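Local coordinates for protein glycosyl hydrolase, BNR repeat (Ralstonia eutropha, PDB 3B7F) that is a putative glycosyl hydrolase, probably with hydrolytic activity, folded as a seven-bladed beta-propeller with BNR-type repeats, at residues V27-A33 with G54-I60; D245-Q249 with D259-W265; K342-A348 with H384-S390. All blocks are in the same frame, centred on the assembly; numbering follows the deposited sequence.

Contact 1: residues V27-A33 with G54-I60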
loop_
_atom_site.group_PDB
_atom_site.type_symbol
_atom_site.label_atom_id
_atom_site.label_comp_id
_atom_site.label_asym_id
_atom_site.label_seq_id
_atom_site.Cartn_x
_atom_site.Cartn_y
_atom_site.Cartn_z
ATOM N N VAL A 27 10.691 5.608 -4.747
ATOM C CA VAL A 27 9.652 6.562 -5.005
ATOM C C VAL A 27 9.100 6.439 -6.419
ATOM O O VAL A 27 9.813 6.720 -7.389
ATOM C CB VAL A 27 10.181 8.021 -4.811
ATOM C CG1 VAL A 27 9.042 9.023 -4.976
ATOM C CG2 VAL A 27 10.884 8.187 -3.458
ATOM N N ALA A 28 7.828 6.056 -6.516
ATOM C CA ALA A 28 7.130 5.872 -7.777
ATOM C C ALA A 28 6.324 7.115 -8.068
ATOM O O ALA A 28 5.555 7.559 -7.209
ATOM C CB ALA A 28 6.200 4.644 -7.701
ATOM N N THR A 29 6.514 7.695 -9.257
ATOM C CA THR A 29 5.768 8.880 -9.656
ATOM C C THR A 29 5.196 8.692 -11.041
ATOM O O THR A 29 5.579 7.784 -11.797
ATOM C CB THR A 29 6.623 10.190 -9.661
ATOM O OG1 THR A 29 7.314 10.318 -10.904
ATOM C CG2 THR A 29 7.594 10.249 -8.485
ATOM N N ILE A 30 4.285 9.599 -11.368
ATOM C CA ILE A 30 3.622 9.638 -12.643
ATOM C C ILE A 30 4.577 9.794 -13.845
ATOM O O ILE A 30 4.180 9.443 -14.964
ATOM C CB ILE A 30 2.556 10.762 -12.637
ATOM C CG1 ILE A 30 1.505 10.547 -13.741
ATOM C CG2 ILE A 30 3.257 12.147 -12.705
ATOM C CD1 ILE A 30 0.209 11.397 -13.557
ATOM N N LYS A 31 5.804 10.303 -13.622
ATOM C CA LYS A 31 6.801 10.472 -14.695
ATOM C C LYS A 31 8.169 9.866 -14.417
ATOM O O LYS A 31 9.153 10.287 -15.034
ATOM C CB LYS A 31 6.953 11.974 -15.072
ATOM C CG LYS A 31 5.714 12.596 -15.703
ATOM C CD LYS A 31 5.437 12.091 -17.121
ATOM C CE LYS A 31 4.148 12.696 -17.626
ATOM N NZ LYS A 31 3.815 12.142 -18.933
ATOM N N GLY A 32 8.231 8.850 -13.549
ATOM C CA GLY A 32 9.485 8.129 -13.290
ATOM C C GLY A 32 9.660 7.655 -11.871
ATOM O O GLY A 32 8.825 7.931 -10.999
ATOM N N ALA A 33 10.760 6.934 -11.677
ATOM C CA ALA A 33 11.199 6.410 -10.398
ATOM C C ALA A 33 12.376 7.247 -9.888
ATOM O O ALA A 33 13.288 7.609 -10.642
ATOM C CB ALA A 33 11.618 4.940 -10.512
ATOM N N GLY A 54 9.502 9.727 -17.837
ATOM C CA GLY A 54 8.387 9.708 -18.777
ATOM C C GLY A 54 7.422 8.540 -18.694
ATOM O O GLY A 54 6.386 8.566 -19.347
ATOM N N HIS A 55 7.760 7.517 -17.903
ATOM C CA HIS A 55 6.890 6.381 -17.660
ATOM C C HIS A 55 6.160 6.631 -16.337
ATOM O O HIS A 55 6.700 7.264 -15.436
ATOM C CB HIS A 55 7.707 5.093 -17.550
ATOM C CG HIS A 55 8.438 4.700 -18.807
ATOM N ND1 HIS A 55 8.673 3.382 -19.136
ATOM C CD2 HIS A 55 8.967 5.439 -19.817
ATOM C CE1 HIS A 55 9.345 3.329 -20.271
ATOM N NE2 HIS A 55 9.528 4.564 -20.710
ATOM N N THR A 56 4.947 6.112 -16.241
ATOM C CA THR A 56 4.108 6.174 -15.054
ATOM C C THR A 56 4.485 4.962 -14.222
ATOM O O THR A 56 4.334 3.836 -14.690
ATOM C CB THR A 56 2.613 6.142 -15.429
ATOM O OG1 THR A 56 2.330 7.265 -16.262
ATOM C CG2 THR A 56 1.723 6.214 -14.193
ATOM N N ILE A 57 5.002 5.196 -13.014
ATOM C CA ILE A 57 5.452 4.133 -12.147
ATOM C C ILE A 57 4.477 4.032 -10.997
ATOM O O ILE A 57 4.288 4.994 -10.252
ATOM C CB ILE A 57 6.896 4.359 -11.589
ATOM C CG1 ILE A 57 7.867 4.864 -12.678
ATOM C CG2 ILE A 57 7.384 3.066 -10.862
ATOM C CD1 ILE A 57 7.984 3.990 -13.963
ATOM N N HIS A 58 3.890 2.853 -10.835
ATOM C CA HIS A 58 2.906 2.625 -9.786
ATOM C C HIS A 58 3.384 2.095 -8.448
ATOM O O HIS A 58 2.762 2.391 -7.431
ATOM C CB HIS A 58 1.793 1.724 -10.332
ATOM C CG HIS A 58 0.866 2.466 -11.226
ATOM N ND1 HIS A 58 -0.146 3.258 -10.725
ATOM C CD2 HIS A 58 0.844 2.613 -12.573
ATOM C CE1 HIS A 58 -0.774 3.836 -11.734
ATOM N NE2 HIS A 58 -0.191 3.465 -12.864
ATOM N N HIS A 59 4.440 1.304 -8.439
ATOM C CA HIS A 59 4.909 0.679 -7.221
ATOM C C HIS A 59 6.318 0.127 -7.430
ATOM O O HIS A 59 6.596 -0.447 -8.475
ATOM C CB HIS A 59 3.944 -0.447 -6.858
ATOM C CG HIS A 59 3.890 -0.800 -5.400
ATOM N ND1 HIS A 59 3.349 -1.984 -4.969
ATOM C CD2 HIS A 59 4.288 -0.144 -4.281
ATOM C CE1 HIS A 59 3.390 -2.033 -3.648
ATOM N NE2 HIS A 59 3.933 -0.917 -3.208
ATOM N N ILE A 60 7.199 0.339 -6.452
ATOM C CA ILE A 60 8.568 -0.170 -6.513
ATOM C C ILE A 60 8.746 -0.869 -5.174
ATOM O O ILE A 60 8.578 -0.233 -4.124
ATOM C CB ILE A 60 9.673 0.926 -6.726
ATOM C CG1 ILE A 60 9.269 1.977 -7.774
ATOM C CG2 ILE A 60 10.989 0.250 -7.135
ATOM C CD1 ILE A 60 10.176 3.170 -7.807
#
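The tight hairpin joining strands 24-29 and 32-38 presses against the start of strand 56-62, whose direction runs 147° from that of 27-29, with the segment axes 5.1 Å apart at their closest. Three hydrogen bonds tie successive carbonyls of the hairpin to the second segment. I57 N donates to T29 O (2.9 Å), T56 OG1 to I30 O (3.1 Å) and G54 N to K31 O (2.9 Å). T29 and G32 satisfy each other across a type I turn: T29 N reaches G32 O at 2.9 Å, while the return bond from G32 N to T29 O is weak at 3.4 Å. T29 OG1 accepts from K31 N (3.1 Å), an ST turn, and donates to G32 O (2.8 Å). G32 N also lies 2.9 Å from H55 O, but at too poor an angle to bond. With phi near 145°, G32 would jam any CB against the preceding carbonyl. Inward of the turn the contact becomes apolar: A28 CB meets I57 CG2 at 3.7 Å, and I60 CD1 reaches A33 CB at 3.5 Å. H59 turns away, its ND1 bonded to L120 N. This is packing between propeller blades: strands 24-29 and 32-38 belong to the blade closed by the C-terminal strand 385-391, where the backbone of A28 pairs with Y386 and A387, I30 with H384, and A33 with V51, whereas 56-62 is the first strand of the next blade, followed by 70-75, whose M72 and A74 touch I57.

Contact 2: residues D245-Q249 with D259-W265; sequences DILYQ and DRREGVW. With EDO (1,2-ethanediol), chain S; EDO (1,2-ethanediol), chain J.
Strand 246-249 is extended, entered through D245 at phi/psi -69/-23°. Opposite it, D259 ends a strand, R260 to E262 take helical angles, G263 turns at 72/22°, and V264 and W265 resume an extended course. I246 (m, m) and D259 form an antiparallel non-hydrogen-bonded pair with CA atoms 4.7 Å apart; R260 N donates to D245 O at 2.7 Å. The turn is held by E262 N and G263 N on D259 O, at 2.9 and 3.2 Å. D259, chi1 t, makes an Asx turn, OD1 accepting from R261 N (3.1 Å). R261 (chi1 m, chi2 147° between wells, chi3 t) brings its guanidinium back: NH1 bridges D259 OD2 (3.1 Å) and NH2 bridges D245 OD2 (3.0 Å), D245 being m with OD2 over one guanidinium face. In BNR repeats the Asp box occupies this link between the third and fourth strands of a propeller blade; here the sequence looks like a divergent version that keeps the closing tryptophan. W265 (chi1 -66°, chi2 101°) reaches past strand 254-259, touching Y256 and M258, to meet L247 and Q249. Q249 (p, t, chi3 -59°) lays CG over the six-membered ring, 4.0 Å from its centroid, and NE2 3.4 Å from W265 CE2; L247 (m, p) puts CB 3.7 Å from W265 CH2. W265 NE1 bonds L214 O, and Q249 OE1 bonds N251. R260, t then p, leads outward to E203, NH1 donating to O1 of ethanediol S at 3.2 Å. O1 of ethanediol J, 3.9 Å from I246 CD1, donates to D259 OD2 at 2.5 Å.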
loop_
_atom_site.group_PDB
_atom_site.type_symbol
_atom_site.label_atom_id
_atom_site.label_comp_id
_atom_site.label_asym_id
_atom_site.label_seq_id
_atom_site.Cartn_x
_atom_site.Cartn_y
_atom_site.Cartn_z
ATOM N N ASP A 245 -2.318 -12.079 13.510
ATOM C CA ASP A 245 -3.777 -12.060 13.728
ATOM C C ASP A 245 -4.358 -10.651 13.632
ATOM O O ASP A 245 -5.555 -10.501 13.356
ATOM C CB ASP A 245 -4.154 -12.604 15.103
ATOM C CG ASP A 245 -3.905 -14.097 15.234
ATOM O OD1 ASP A 245 -4.298 -14.875 14.330
ATOM O OD2 ASP A 245 -3.335 -14.474 16.272
ATOM N N ILE A 246 -3.522 -9.633 13.855
ATOM C CA ILE A 246 -3.967 -8.235 13.832
ATOM C C ILE A 246 -3.800 -7.593 12.451
ATOM O O ILE A 246 -2.700 -7.577 11.886
ATOM C CB ILE A 246 -3.226 -7.382 14.903
ATOM C CG1 ILE A 246 -3.124 -8.128 16.245
ATOM C CG2 ILE A 246 -3.898 -5.999 15.061
ATOM C CD1 ILE A 246 -4.449 -8.717 16.803
ATOM N N LEU A 247 -4.916 -7.095 11.916
ATOM C CA LEU A 247 -4.981 -6.370 10.650
ATOM C C LEU A 247 -5.499 -4.958 10.923
ATOM O O LEU A 247 -6.325 -4.753 11.815
ATOM C CB LEU A 247 -5.903 -7.050 9.624
ATOM C CG LEU A 247 -5.377 -8.268 8.846
ATOM C CD1 LEU A 247 -4.863 -9.335 9.757
ATOM C CD2 LEU A 247 -6.481 -8.825 7.958
ATOM N N TYR A 248 -4.962 -3.988 10.195
ATOM C CA TYR A 248 -5.443 -2.608 10.261
ATOM C C TYR A 248 -5.803 -2.180 8.857
ATOM O O TYR A 248 -5.233 -2.681 7.887
ATOM C CB TYR A 248 -4.420 -1.655 10.852
ATOM C CG TYR A 248 -4.152 -1.813 12.350
ATOM C CD1 TYR A 248 -3.169 -2.680 12.810
ATOM C CD2 TYR A 248 -4.831 -1.032 13.293
ATOM C CE1 TYR A 248 -2.888 -2.793 14.167
ATOM C CE2 TYR A 248 -4.539 -1.124 14.651
ATOM C CZ TYR A 248 -3.569 -2.021 15.081
ATOM O OH TYR A 248 -3.264 -2.157 16.421
ATOM N N GLN A 249 -6.816 -1.326 8.726
ATOM C CA GLN A 249 -7.087 -0.753 7.413
ATOM C C GLN A 249 -7.530 0.697 7.477
ATOM O O GLN A 249 -8.164 1.122 8.444
ATOM C CB GLN A 249 -8.114 -1.576 6.593
ATOM C CG GLN A 249 -9.534 -1.636 7.153
ATOM C CD GLN A 249 -10.566 -1.963 6.107
ATOM O OE1 GLN A 249 -10.701 -1.236 5.138
ATOM N NE2 GLN A 249 -11.335 -3.040 6.316
ATOM N N ASP A 259 -8.889 -8.163 14.945
ATOM C CA ASP A 259 -8.185 -9.316 15.468
ATOM C C ASP A 259 -8.882 -10.434 14.687
ATOM O O ASP A 259 -10.082 -10.649 14.871
ATOM C CB ASP A 259 -8.373 -9.457 16.971
ATOM C CG ASP A 259 -7.599 -10.609 17.527
ATOM O OD1 ASP A 259 -7.517 -11.647 16.846
ATOM O OD2 ASP A 259 -7.067 -10.462 18.638
ATOM N N ARG A 260 -8.149 -11.132 13.821
ATOM C CA ARG A 260 -8.745 -12.178 12.971
ATOM C C ARG A 260 -9.503 -13.280 13.746
ATOM O O ARG A 260 -10.476 -13.843 13.231
ATOM C CB ARG A 260 -7.683 -12.789 12.041
ATOM C CG ARG A 260 -8.208 -13.800 11.011
ATOM C CD ARG A 260 -9.205 -13.186 10.015
ATOM N NE ARG A 260 -9.945 -14.241 9.346
ATOM C CZ ARG A 260 -11.146 -14.687 9.708
ATOM N NH1 ARG A 260 -11.802 -14.201 10.742
ATOM N NH2 ARG A 260 -11.706 -15.648 9.014
ATOM N N ARG A 261 -9.083 -13.560 14.980
ATOM C CA ARG A 261 -9.770 -14.558 15.822
ATOM C C ARG A 261 -11.197 -14.123 16.127
ATOM O O ARG A 261 -12.043 -14.969 16.319
ATOM C CB ARG A 261 -9.067 -14.774 17.154
ATOM C CG ARG A 261 -7.583 -15.174 17.113
ATOM C CD ARG A 261 -6.975 -14.531 18.331
ATOM N NE ARG A 261 -5.545 -14.694 18.495
ATOM C CZ ARG A 261 -4.737 -13.840 19.134
ATOM N NH1 ARG A 261 -5.162 -12.667 19.617
ATOM N NH2 ARG A 261 -3.438 -14.136 19.236
ATOM N N GLU A 262 -11.442 -12.814 16.206
ATOM C CA GLU A 262 -12.786 -12.265 16.411
ATOM C C GLU A 262 -13.550 -12.169 15.089
ATOM O O GLU A 262 -14.754 -12.298 15.083
ATOM C CB GLU A 262 -12.720 -10.883 17.086
ATOM C CG GLU A 262 -11.996 -10.897 18.453
ATOM C CD GLU A 262 -11.864 -9.522 19.119
ATOM O OE1 GLU A 262 -12.009 -8.471 18.451
ATOM O OE2 GLU A 262 -11.590 -9.506 20.336
ATOM N N GLY A 263 -12.856 -11.916 13.976
ATOM C CA GLY A 263 -13.495 -11.836 12.657
ATOM C C GLY A 263 -14.366 -10.614 12.369
ATOM O O GLY A 263 -15.197 -10.666 11.470
ATOM N N VAL A 264 -14.143 -9.522 13.105
ATOM C CA VAL A 264 -14.876 -8.276 12.948
ATOM C C VAL A 264 -13.916 -7.038 12.930
ATOM O O VAL A 264 -12.957 -6.938 13.715
ATOM C CB VAL A 264 -15.943 -8.160 14.067
ATOM C CG1 VAL A 264 -15.281 -8.149 15.446
ATOM C CG2 VAL A 264 -16.842 -6.934 13.865
ATOM N N TRP A 265 -14.139 -6.153 11.973
ATOM C CA TRP A 265 -13.455 -4.869 11.905
ATOM C C TRP A 265 -14.159 -3.954 12.889
ATOM O O TRP A 265 -15.389 -3.859 12.855
ATOM C CB TRP A 265 -13.557 -4.238 10.511
ATOM C CG TRP A 265 -12.845 -5.002 9.443
ATOM C CD1 TRP A 265 -13.407 -5.835 8.538
ATOM C CD2 TRP A 265 -11.429 -5.010 9.183
ATOM N NE1 TRP A 265 -12.445 -6.357 7.725
ATOM C CE2 TRP A 265 -11.218 -5.884 8.104
ATOM C CE3 TRP A 265 -10.327 -4.360 9.753
ATOM C CZ2 TRP A 265 -9.938 -6.150 7.584
ATOM C CZ3 TRP A 265 -9.057 -4.630 9.247
ATOM C CH2 TRP A 265 -8.882 -5.515 8.164
HETATM C C1 EDO S . -14.947 -16.018 13.034
HETATM O O1 EDO S . -14.548 -15.450 11.784
HETATM C C2 EDO S . -13.838 -15.856 14.060
HETATM O O2 EDO S . -12.880 -16.926 13.966
HETATM C C1 EDO J . -7.243 -8.031 21.302
HETATM O O1 EDO J . -6.713 -8.400 20.010
HETATM C C2 EDO J . -8.256 -6.867 21.241
HETATM O O2 EDO J . -9.342 -7.081 20.306
#

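Contact 3: residues K342-A348 with H384-S390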
loop_
_atom_site.group_PDB
_atom_site.type_symbol
_atom_site.label_atom_id
_atom_site.label_comp_id
_atom_site.label_asym_id
_atom_site.label_seq_id
_atom_site.Cartn_x
_atom_site.Cartn_y
_atom_site.Cartn_z
ATOM N N LYS A 342 -1.377 9.530 -1.120
ATOM C CA LYS A 342 -2.076 8.369 -1.679
ATOM C C LYS A 342 -1.762 7.098 -0.846
ATOM O O LYS A 342 -0.894 7.135 0.048
ATOM C CB LYS A 342 -1.751 8.209 -3.173
ATOM C CG LYS A 342 -2.437 9.203 -4.143
ATOM C CD LYS A 342 -1.766 9.098 -5.519
ATOM C CE LYS A 342 -2.692 9.307 -6.723
ATOM N NZ LYS A 342 -3.382 10.578 -6.808
ATOM N N ARG A 343 -2.488 6.008 -1.143
ATOM C CA ARG A 343 -2.440 4.723 -0.383
ATOM C C ARG A 343 -1.102 4.112 -0.141
ATOM O O ARG A 343 -0.893 3.548 0.922
ATOM C CB ARG A 343 -3.077 3.581 -1.147
ATOM C CG ARG A 343 -4.415 3.670 -1.448
ATOM C CD ARG A 343 -4.693 2.874 -2.712
ATOM N NE ARG A 343 -5.902 3.536 -3.167
ATOM C CZ ARG A 343 -7.120 3.066 -3.094
ATOM N NH1 ARG A 343 -7.375 1.846 -2.713
ATOM N NH2 ARG A 343 -8.101 3.838 -3.489
ATOM N N GLN A 344 -0.278 4.090 -1.195
ATOM C CA GLN A 344 1.048 3.489 -1.155
ATOM C C GLN A 344 2.117 4.526 -0.872
ATOM O O GLN A 344 3.301 4.191 -0.840
ATOM C CB GLN A 344 1.357 2.811 -2.489
ATOM C CG GLN A 344 0.473 1.615 -2.836
ATOM C CD GLN A 344 0.393 1.402 -4.330
ATOM O OE1 GLN A 344 -0.038 2.305 -5.044
ATOM N NE2 GLN A 344 0.811 0.209 -4.818
ATOM N N ALA A 345 1.718 5.767 -0.642
ATOM C CA ALA A 345 2.668 6.867 -0.446
ATOM C C ALA A 345 3.155 7.123 1.006
ATOM O O ALA A 345 3.790 8.151 1.254
ATOM C CB ALA A 345 2.112 8.150 -1.109
HETATM N N MSE A 346 2.846 6.238 1.960
HETATM C CA MSE A 346 3.455 6.259 3.304
HETATM C C MSE A 346 4.175 4.950 3.512
HETATM O O MSE A 346 3.696 3.921 3.059
HETATM C CB MSE A 346 2.495 6.359 4.482
HETATM C CG MSE A 346 1.928 7.677 4.727
HETATM SE SE MSE A 346 1.479 7.942 6.606
HETATM C CE MSE A 346 0.223 6.566 6.642
ATOM N N THR A 347 5.302 4.999 4.227
ATOM C CA THR A 347 6.073 3.814 4.569
ATOM C C THR A 347 6.838 4.087 5.851
ATOM O O THR A 347 6.932 5.237 6.313
ATOM C CB THR A 347 7.053 3.428 3.438
ATOM O OG1 THR A 347 7.586 2.120 3.653
ATOM C CG2 THR A 347 8.192 4.450 3.319
ATOM N N ALA A 348 7.371 3.019 6.417
ATOM C CA ALA A 348 8.134 3.120 7.637
ATOM C C ALA A 348 9.335 2.193 7.527
ATOM O O ALA A 348 9.298 1.231 6.773
ATOM C CB ALA A 348 7.230 2.796 8.874
ATOM N N HIS A 384 4.158 14.057 -9.489
ATOM C CA HIS A 384 3.069 13.462 -8.690
ATOM C C HIS A 384 3.435 12.070 -8.137
ATOM O O HIS A 384 3.587 11.130 -8.899
ATOM C CB HIS A 384 1.846 13.405 -9.634
ATOM C CG HIS A 384 0.587 12.833 -9.048
ATOM N ND1 HIS A 384 -0.557 13.589 -8.887
ATOM C CD2 HIS A 384 0.269 11.578 -8.643
ATOM C CE1 HIS A 384 -1.512 12.830 -8.382
ATOM N NE2 HIS A 384 -1.036 11.608 -8.218
ATOM N N ILE A 385 3.532 11.936 -6.807
ATOM C CA ILE A 385 3.938 10.682 -6.158
ATOM C C ILE A 385 2.768 9.703 -5.883
ATOM O O ILE A 385 1.778 10.036 -5.204
ATOM C CB ILE A 385 4.738 10.961 -4.835
ATOM C CG1 ILE A 385 6.003 11.799 -5.117
ATOM C CG2 ILE A 385 5.107 9.663 -4.131
ATOM C CD1 ILE A 385 6.621 12.577 -3.832
ATOM N N TYR A 386 2.916 8.497 -6.428
ATOM C CA TYR A 386 1.987 7.360 -6.245
ATOM C C TYR A 386 2.386 6.477 -5.045
ATOM O O TYR A 386 1.533 6.132 -4.239
ATOM C CB TYR A 386 1.892 6.462 -7.501
ATOM C CG TYR A 386 1.125 7.039 -8.665
ATOM C CD1 TYR A 386 -0.215 7.351 -8.538
ATOM C CD2 TYR A 386 1.701 7.214 -9.905
ATOM C CE1 TYR A 386 -0.950 7.875 -9.604
ATOM C CE2 TYR A 386 0.957 7.734 -10.992
ATOM C CZ TYR A 386 -0.362 8.072 -10.824
ATOM O OH TYR A 386 -1.152 8.581 -11.848
ATOM N N ALA A 387 3.679 6.187 -4.900
ATOM C CA ALA A 387 4.161 5.285 -3.868
ATOM C C ALA A 387 5.534 5.634 -3.328
ATOM O O ALA A 387 6.386 6.131 -4.056
ATOM C CB ALA A 387 4.202 3.847 -4.420
ATOM N N VAL A 388 5.732 5.327 -2.041
ATOM C CA VAL A 388 6.998 5.507 -1.343
ATOM C C VAL A 388 7.108 4.243 -0.525
ATOM O O VAL A 388 6.163 3.882 0.150
ATOM C CB VAL A 388 7.054 6.751 -0.455
ATOM C CG1 VAL A 388 8.423 6.859 0.210
ATOM C CG2 VAL A 388 6.736 8.021 -1.268
ATOM N N GLN A 389 8.246 3.568 -0.640
ATOM C CA GLN A 389 8.508 2.313 0.003
ATOM C C GLN A 389 9.925 2.268 0.585
ATOM O O GLN A 389 10.883 2.613 -0.085
ATOM C CB GLN A 389 8.342 1.244 -1.060
ATOM C CG GLN A 389 8.492 -0.170 -0.622
ATOM C CD GLN A 389 7.346 -0.684 0.231
ATOM O OE1 GLN A 389 6.185 -0.601 -0.155
ATOM N NE2 GLN A 389 7.686 -1.275 1.369
ATOM N N SER A 390 10.055 1.831 1.829
ATOM C CA SER A 390 11.375 1.641 2.431
ATOM C C SER A 390 12.070 0.386 1.861
ATOM O O SER A 390 11.416 -0.549 1.370
ATOM C CB SER A 390 11.292 1.557 3.948
ATOM O OG SER A 390 10.416 0.532 4.364
HETATM O O HOH W 1 0.850 10.709 -2.668
HETATM O O HOH W 2 -0.939 4.882 -4.185
HETATM O O HOH W 3 4.155 2.407 0.986
#
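Strands 346-348 and 385-390 run side by side in the same direction, their axes 1° from parallel and 5.6 Å apart at closest approach. Ahead of the first, K342 to A345 forms a type I turn, A345 N bonding K342 O at 3.0 Å, which presents Q344 O to V388 N (2.9 Å). Waters fill the gaps between the backbones: water 1 joins K342 N to I385 O, water 2 links Q344 N and OE1 to Y386 O, and water 3 lies 2.6 Å from both M346 O and V388 O. These are the innermost strands of two adjacent propeller blades, the last full blade and the one completed by the C-terminal strand, so the contact spans a blade junction. Y386 and A387 both face A28 in a classic beta bulge. K342 extends along strand 385-390, CE 3.6 Å from Y386 CD1 and NZ donating to H384 NE2 at 2.9 Å, while the Y386 ring also stacks on H58. Q344 CB packs on A387 CB (3.6 Å), its NE2 bonding F118 O. Further along, T347 CG2 meets V388 CG1 at 3.9 Å, T347 OG1 accepts from S390 N (3.1 Å), and S390 OG donates to A348 O at 2.7 Å.

Overall arrangement
Contacts 1 and 3 meet at the closing blade, where strand 24-29 from the N-terminal part pairs antiparallel with the C-terminal strand 385-391, the "Velcro" closure of a beta-propeller. A28 N lies 2.9 Å from A387 O and A28 O 2.9 Å from Y386 N, both probable hydrogen bonds, while H59 CG packs 3.3 Å from Q344 NE2. The centres of contact 1 and contact 3 are about 11 Å apart; together they join this blade to its neighbour on each side. Contact 2 lies within one distant blade, its centre about 32 Å from that of contact 1 and 24 Å from that of contact 3, without touching either. The ethanediols near all three probably come from the crystallisation liquor.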